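Side-chain contacts in phosphoserine aminotransferase SerC (Cytophaga hutchinsonii ATCC 33406, PDB 3FFR), which probably catalyses the pyridoxal-phosphate-dependent transamination between phosphoserine and 2-oxoglutarate in serine biosynthesis, as a class-V aminotransferase: residues A[99-102]-A[103-106]; A[353-356]-A[357-361]; A[57-60]-A[61-64]. All coordinates share one frame; numbering follows the deposited sequence.

How the contacts relate
All three contacts are local and partly buried, and none touches another: contact 1 and contact 3 have centres about 28 Å apart, while contact 2 lies more than 40 Å from either, centre to centre. Contact 1 ends a helix packed against the seven-stranded mixed sheet, and contact 3 enters the edge strand of that sheet, 62-67. Contact 2 belongs to the C-terminal helix, packed beside the five-stranded sheet. Each buries a core side (Phe101 and Ala102, Leu353, Tyr62) and exposes a surface side (Gly103, Lys358 and Glu359, Ser60). Both helical contacts pair an apolar flank with a charged one, but 99-106 also meets the second subunit. Contact 3 relies instead on a beta turn and fitted apolar side chains.

Contact 1: A[99-102]-A[103-106]; sequences YEFA and GELG
Gly103 meets Tyr99 through a water, which donates to Tyr99 O and accepts a weak bond from Gly103 N; the same water sits over the centre of one face of the Tyr99 ring. Glu104 follows with a regular helical bond, Glu104 N 3.0 Å from Glu100 O and the N-H bent only to 160°. Its side chain runs back along the preceding turn: with CG anti to the carbonyl carbon (chi1 -72°), Glu104 CG lies 3.4 Å from Glu100 O, and the extended chain places the carboxylate beside Phe101 and Glu100. Glu104 OE1 comes obliquely to Phe101 CD1 at 4.1 Å, the ring and carboxylate planes 39° apart, while Glu104 OE2 comes within 4.0 Å of Glu100 CB. The like charges of Glu100 and Glu104 probably repel weakly, which Arg97 NH1, salt-bridged to both, would offset; Lys96 takes the other oxygen of Glu100. Leu105 N is shared, 3.0 Å from Phe101 O and 3.2 Å from Ala102 O, the latter bond weak. Leu105 CG rests 3.4 Å from Phe101 O, and the leucine also packs on Ile78 and on Thr224 of the second subunit. Gly106, with positive phi, is the C-prime residue of a Schellman motif, Gly106 N bonding to Gly103 O and Arg107 N to Ala102 O; it ends the helix of the beta-alpha-beta unit formed by strand 85-90, helix 93-104 and strand 108-113.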
loop_
_atom_site.group_PDB
_atom_site.type_symbol
_atom_site.label_atom_id
_atom_site.label_comp_id
_atom_site.label_asym_id
_atom_site.label_seq_id
_atom_site.Cartn_x
_atom_site.Cartn_y
_atom_site.Cartn_z
ATOM N N TYR A 99 -5.657 -15.404 13.021
ATOM C CA TYR A 99 -6.780 -16.178 13.535
ATOM C C TYR A 99 -7.931 -15.255 13.923
ATOM O O TYR A 99 -9.095 -15.529 13.617
ATOM C CB TYR A 99 -6.303 -17.020 14.744
ATOM C CG TYR A 99 -7.387 -17.457 15.711
ATOM C CD1 TYR A 99 -8.245 -18.489 15.392
ATOM C CD2 TYR A 99 -7.520 -16.845 16.942
ATOM C CE1 TYR A 99 -9.220 -18.891 16.269
ATOM C CE2 TYR A 99 -8.499 -17.220 17.816
ATOM C CZ TYR A 99 -9.337 -18.256 17.489
ATOM O OH TYR A 99 -10.316 -18.639 18.389
ATOM N N GLU A 100 -7.595 -14.156 14.592
ATOM C CA GLU A 100 -8.621 -13.190 15.040
ATOM C C GLU A 100 -9.374 -12.513 13.894
ATOM O O GLU A 100 -10.564 -12.210 13.983
ATOM C CB GLU A 100 -7.993 -12.115 15.940
ATOM C CG GLU A 100 -7.608 -12.660 17.302
ATOM C CD GLU A 100 -6.774 -11.704 18.132
ATOM O OE1 GLU A 100 -6.292 -10.694 17.594
ATOM O OE2 GLU A 100 -6.562 -12.015 19.332
ATOM N N PHE A 101 -8.670 -12.305 12.795
ATOM C CA PHE A 101 -9.315 -11.708 11.599
ATOM C C PHE A 101 -10.501 -12.548 11.149
ATOM O O PHE A 101 -11.503 -12.025 10.654
ATOM C CB PHE A 101 -8.332 -11.610 10.413
ATOM C CG PHE A 101 -7.459 -10.400 10.423
ATOM C CD1 PHE A 101 -7.109 -9.748 11.606
ATOM C CD2 PHE A 101 -6.942 -9.919 9.216
ATOM C CE1 PHE A 101 -6.285 -8.627 11.597
ATOM C CE2 PHE A 101 -6.108 -8.823 9.200
ATOM C CZ PHE A 101 -5.766 -8.189 10.385
ATOM N N ALA A 102 -10.388 -13.866 11.255
ATOM C CA ALA A 102 -11.475 -14.722 10.773
ATOM C C ALA A 102 -12.784 -14.360 11.503
ATOM O O ALA A 102 -13.825 -14.136 10.886
ATOM C CB ALA A 102 -11.135 -16.242 10.936
ATOM N N GLY A 103 -12.703 -14.282 12.830
ATOM C CA GLY A 103 -13.856 -13.905 13.647
ATOM C C GLY A 103 -14.322 -12.482 13.390
ATOM O O GLY A 103 -15.514 -12.186 13.363
ATOM N N GLU A 104 -13.381 -11.573 13.199
ATOM C CA GLU A 104 -13.767 -10.176 12.932
ATOM C C GLU A 104 -14.555 -10.049 11.628
ATOM O O GLU A 104 -15.368 -9.114 11.449
ATOM C CB GLU A 104 -12.537 -9.263 12.915
ATOM C CG GLU A 104 -12.008 -9.095 14.291
ATOM C CD GLU A 104 -10.626 -8.458 14.381
ATOM O OE1 GLU A 104 -10.188 -7.819 13.426
ATOM O OE2 GLU A 104 -9.965 -8.649 15.432
ATOM N N LEU A 105 -14.315 -10.993 10.716
ATOM C CA LEU A 105 -14.986 -11.027 9.409
ATOM C C LEU A 105 -16.233 -11.911 9.412
ATOM O O LEU A 105 -16.856 -12.162 8.385
ATOM C CB LEU A 105 -14.030 -11.483 8.310
ATOM C CG LEU A 105 -12.917 -10.484 7.959
ATOM C CD1 LEU A 105 -11.779 -11.067 7.067
ATOM C CD2 LEU A 105 -13.520 -9.220 7.266
ATOM N N GLY A 106 -16.582 -12.368 10.591
ATOM C CA GLY A 106 -17.800 -13.130 10.760
ATOM C C GLY A 106 -17.701 -14.614 10.496
ATOM O O GLY A 106 -18.706 -15.297 10.389
HETATM O O HOH W 1 -11.464 -15.743 15.141
#

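Contact 2: A[353-356]-A[357-361]; sequences LVQT and LKEKI
The last two turns of the C-terminal helix 347-360 form this contact, with four successive i to i+4 backbone bonds joining 353-356 to 357-361. On the inner flank Leu357 CD1 meets Leu353 CG at 4.0 Å, the two side chains slanting across one another; Leu353 also packs on Met323 and Val325, and Leu357 on Tyr281 and Leu318. One residue on, the aliphatic part of Lys358 lies against Val354, Lys358 CD 3.6 Å from Val354 CG1. The lysine chain starts beside its own backbone N and bends at chi3 (64°), which carries the amino end outward from the helix. Gln355 and Glu359 run side by side in the same direction, their amide and carboxylate planes only 6° apart. Here Glu359 OE2 comes 3.4 Å from Gln355 CG, but 4.0 Å from Gln355 NE2. Thr356 turns its hydroxyl back to Lys352 O, leaving Thr356 CG2 to face Lys360 CG at 4.1 Å. Two bends in the Lys360 chain send NZ outward to hydrogen-bond a polyethylene glycol, probably from the crystallisation liquor. The chemistry is therefore split: leucine and valine hydrocarbon seats the helix against helices 264-284 and 311-318 and strand 323-327, the hydroxyl of buried Thr356 is satisfied within the helix by Lys352 O, the lysines pack through their methylenes, and the Glu359 carboxylate lies against the glutamine chain.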
loop_
_atom_site.group_PDB
_atom_site.type_symbol
_atom_site.label_atom_id
_atom_site.label_comp_id
_atom_site.label_asym_id
_atom_site.label_seq_id
_atom_site.Cartn_x
_atom_site.Cartn_y
_atom_site.Cartn_z
ATOM N N LEU A 353 28.963 -8.323 14.793
ATOM C CA LEU A 353 27.960 -8.339 15.860
ATOM C C LEU A 353 28.330 -9.357 16.950
ATOM O O LEU A 353 28.339 -9.034 18.144
ATOM C CB LEU A 353 26.552 -8.673 15.319
ATOM C CG LEU A 353 25.456 -8.800 16.389
ATOM C CD1 LEU A 353 25.125 -7.499 17.094
ATOM C CD2 LEU A 353 24.165 -9.387 15.709
ATOM N N VAL A 354 28.642 -10.578 16.523
ATOM C CA VAL A 354 28.928 -11.664 17.480
ATOM C C VAL A 354 30.203 -11.355 18.279
ATOM O O VAL A 354 30.276 -11.561 19.496
ATOM C CB VAL A 354 28.983 -13.046 16.795
ATOM C CG1 VAL A 354 29.507 -14.140 17.760
ATOM C CG2 VAL A 354 27.578 -13.423 16.280
ATOM N N GLN A 355 31.196 -10.820 17.596
ATOM C CA GLN A 355 32.460 -10.533 18.262
ATOM C C GLN A 355 32.280 -9.444 19.297
ATOM O O GLN A 355 32.872 -9.478 20.387
ATOM C CB GLN A 355 33.531 -10.115 17.261
ATOM C CG GLN A 355 34.764 -9.509 17.907
ATOM C CD GLN A 355 35.705 -8.944 16.864
ATOM O OE1 GLN A 355 36.336 -9.698 16.112
ATOM N NE2 GLN A 355 35.799 -7.603 16.804
ATOM N N THR A 356 31.441 -8.484 18.950
ATOM C CA THR A 356 31.202 -7.338 19.818
ATOM C C THR A 356 30.419 -7.810 21.031
ATOM O O THR A 356 30.720 -7.446 22.168
ATOM C CB THR A 356 30.493 -6.196 19.071
ATOM O OG1 THR A 356 31.307 -5.787 17.961
ATOM C CG2 THR A 356 30.246 -5.021 19.984
ATOM N N LEU A 357 29.427 -8.662 20.779
ATOM C CA LEU A 357 28.619 -9.195 21.879
ATOM C C LEU A 357 29.492 -10.016 22.837
ATOM O O LEU A 357 29.370 -9.937 24.062
ATOM C CB LEU A 357 27.486 -10.064 21.360
ATOM C CG LEU A 357 26.342 -9.270 20.703
ATOM C CD1 LEU A 357 25.346 -10.238 20.069
ATOM C CD2 LEU A 357 25.615 -8.333 21.689
ATOM N N LYS A 358 30.368 -10.810 22.253
ATOM C CA LYS A 358 31.236 -11.677 23.052
ATOM C C LYS A 358 32.142 -10.888 23.953
ATOM O O LYS A 358 32.369 -11.240 25.125
ATOM C CB LYS A 358 32.108 -12.545 22.152
ATOM C CG LYS A 358 31.315 -13.594 21.413
ATOM C CD LYS A 358 32.101 -14.244 20.293
ATOM C CE LYS A 358 33.301 -15.008 20.786
ATOM N NZ LYS A 358 33.930 -15.701 19.622
ATOM N N GLU A 359 32.646 -9.812 23.383
ATOM C CA GLU A 359 33.638 -8.979 24.052
ATOM C C GLU A 359 33.046 -8.074 25.099
ATOM O O GLU A 359 33.634 -7.910 26.169
ATOM C CB GLU A 359 34.438 -8.156 23.040
ATOM C CG GLU A 359 35.356 -8.998 22.158
ATOM C CD GLU A 359 36.202 -8.165 21.188
ATOM O OE1 GLU A 359 36.072 -6.925 21.195
ATOM O OE2 GLU A 359 36.992 -8.760 20.415
ATOM N N LYS A 360 31.864 -7.537 24.813
ATOM C CA LYS A 360 31.240 -6.533 25.679
ATOM C C LYS A 360 30.108 -7.034 26.567
ATOM O O LYS A 360 29.773 -6.402 27.566
ATOM C CB LYS A 360 30.722 -5.381 24.821
ATOM C CG LYS A 360 31.757 -4.819 23.827
ATOM C CD LYS A 360 32.960 -4.178 24.529
ATOM C CE LYS A 360 32.558 -2.855 25.166
ATOM N NZ LYS A 360 33.689 -2.234 25.964
ATOM N N ILE A 361 29.493 -8.150 26.171
ATOM C CA ILE A 361 28.368 -8.716 26.919
ATOM C C ILE A 361 28.725 -10.077 27.517
ATOM O O ILE A 361 28.455 -10.373 28.689
ATOM C CB ILE A 361 27.105 -8.879 26.010
ATOM C CG1 ILE A 361 26.692 -7.551 25.372
ATOM C CG2 ILE A 361 25.954 -9.424 26.838
ATOM C CD1 ILE A 361 26.354 -6.488 26.384
#

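Contact 3: A[57-60]-A[61-64]; sequences ELPS and NYEV. With P33 (3,6,9,12,15,18-hexaoxaicosane-1,20-diol), chain K.
Pro59 and Tyr62 lie side by side and point the same way, the proline CG bulging obliquely against the phenol ring, 3.7 Å from Tyr62 CD1. From another direction Asn61 OD1 closes on the same bump, 3.4 Å from Pro59 CG. The asparagine reaches it because its CG stands between the backbone N and the carbonyl carbon (chi1 63°), bringing the amide back over the turn; ND2 meanwhile bonds to Asp206 OD1. These side chains pack on one side of a type I beta turn from Pro59 to Tyr62 that passes the chain from helix 39-55 into strand 62-67, an edge of the seven-stranded sheet. Tyr62 N closes the turn on Pro59 O at 3.1 Å, coming from above the carbonyl plane with the N-H at 159°. Water bridges that oxygen to Tyr62 O, donating to both. Just ahead of the turn, Leu58 reaches across to the strand and presses Leu58 CD1 against Val64 CG2 at 4.0 Å, the two side chains nearly at right angles; Ile203 and Val201 of the neighbouring strand pack on them. The Tyr62 ring meets Trp179 edge-to-face, and its hydroxyl bonds to Trp179 O. Beside Ser60, Asn61 and Glu63, a polyethylene glycol, probably from the crystallisation liquor, gives weak hydrogen bonds to Asn61 O, with glycol O4 3.0 Å from Asn61 O, and to Glu63 OE1, while Glu63 OE2 accepts a hydrogen bond from Val64 N and forms a salt bridge with Lys53 NZ.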
loop_
_atom_site.group_PDB
_atom_site.type_symbol
_atom_site.label_atom_id
_atom_site.label_comp_id
_atom_site.label_asym_id
_atom_site.label_seq_id
_atom_site.Cartn_x
_atom_site.Cartn_y
_atom_site.Cartn_z
ATOM N N GLU A 57 11.113 -21.030 -7.735
ATOM C CA GLU A 57 10.850 -22.258 -8.509
ATOM C C GLU A 57 9.355 -22.639 -8.517
ATOM O O GLU A 57 8.951 -23.787 -8.320
ATOM C CB GLU A 57 11.727 -23.404 -8.009
ATOM C CG GLU A 57 13.209 -23.038 -8.077
ATOM C CD GLU A 57 14.123 -24.073 -7.474
ATOM O OE1 GLU A 57 13.923 -25.277 -7.686
ATOM O OE2 GLU A 57 15.061 -23.658 -6.787
ATOM N N LEU A 58 8.539 -21.658 -8.825
ATOM C CA LEU A 58 7.109 -21.857 -8.843
ATOM C C LEU A 58 6.641 -22.574 -10.097
ATOM O O LEU A 58 7.060 -22.242 -11.218
ATOM C CB LEU A 58 6.381 -20.526 -8.764
ATOM C CG LEU A 58 6.564 -19.700 -7.484
ATOM C CD1 LEU A 58 5.889 -18.312 -7.604
ATOM C CD2 LEU A 58 6.041 -20.489 -6.293
ATOM N N PRO A 59 5.738 -23.542 -9.919
ATOM C CA PRO A 59 5.205 -24.235 -11.088
ATOM C C PRO A 59 4.113 -23.464 -11.799
ATOM O O PRO A 59 3.634 -22.423 -11.324
ATOM C CB PRO A 59 4.651 -25.527 -10.525
ATOM C CG PRO A 59 4.380 -25.271 -9.112
ATOM C CD PRO A 59 5.265 -24.111 -8.654
ATOM N N SER A 60 3.684 -24.017 -12.922
ATOM C CA SER A 60 2.792 -23.295 -13.836
ATOM C C SER A 60 1.392 -23.049 -13.308
ATOM O O SER A 60 0.686 -22.177 -13.813
ATOM C CB SER A 60 2.735 -23.990 -15.212
ATOM O OG SER A 60 2.171 -25.275 -15.078
ATOM N N ASN A 61 1.016 -23.766 -12.255
ATOM C CA ASN A 61 -0.330 -23.634 -11.676
ATOM C C ASN A 61 -0.411 -22.554 -10.583
ATOM O O ASN A 61 -1.438 -22.382 -9.957
ATOM C CB ASN A 61 -0.906 -24.963 -11.156
ATOM C CG ASN A 61 -0.112 -25.555 -10.017
ATOM O OD1 ASN A 61 1.117 -25.594 -10.056
ATOM N ND2 ASN A 61 -0.812 -26.065 -9.001
ATOM N N TYR A 62 0.700 -21.869 -10.373
ATOM C CA TYR A 62 0.780 -20.742 -9.430
ATOM C C TYR A 62 0.879 -19.387 -10.121
ATOM O O TYR A 62 1.487 -19.243 -11.185
ATOM C CB TYR A 62 1.994 -20.878 -8.506
ATOM C CG TYR A 62 1.778 -21.786 -7.318
ATOM C CD1 TYR A 62 1.837 -23.171 -7.439
ATOM C CD2 TYR A 62 1.520 -21.260 -6.062
ATOM C CE1 TYR A 62 1.647 -23.991 -6.315
ATOM C CE2 TYR A 62 1.358 -22.061 -4.947
ATOM C CZ TYR A 62 1.398 -23.405 -5.069
ATOM O OH TYR A 62 1.243 -24.170 -3.929
ATOM N N GLU A 63 0.324 -18.391 -9.445
ATOM C CA GLU A 63 0.413 -16.988 -9.866
ATOM C C GLU A 63 0.950 -16.118 -8.719
ATOM O O GLU A 63 0.939 -16.510 -7.553
ATOM C CB GLU A 63 -0.935 -16.471 -10.335
ATOM C CG GLU A 63 -0.784 -15.097 -10.939
ATOM C CD GLU A 63 0.159 -15.098 -12.126
ATOM O OE1 GLU A 63 -0.314 -15.580 -13.191
ATOM O OE2 GLU A 63 1.329 -14.621 -11.991
ATOM N N VAL A 64 1.448 -14.952 -9.100
ATOM C CA VAL A 64 2.000 -13.993 -8.170
ATOM C C VAL A 64 1.114 -12.763 -8.233
ATOM O O VAL A 64 0.891 -12.240 -9.324
ATOM C CB VAL A 64 3.440 -13.575 -8.585
ATOM C CG1 VAL A 64 3.930 -12.362 -7.768
ATOM C CG2 VAL A 64 4.429 -14.709 -8.452
HETATM O O4 P33 K . -3.305 -21.175 -11.987
HETATM C C3 P33 K . -3.065 -19.994 -12.762
HETATM C C2 P33 K . -1.621 -19.837 -13.236
HETATM O O1 P33 K . -1.442 -18.458 -13.652
HETATM O O HOH W 2 4.377 -19.836 -11.937
#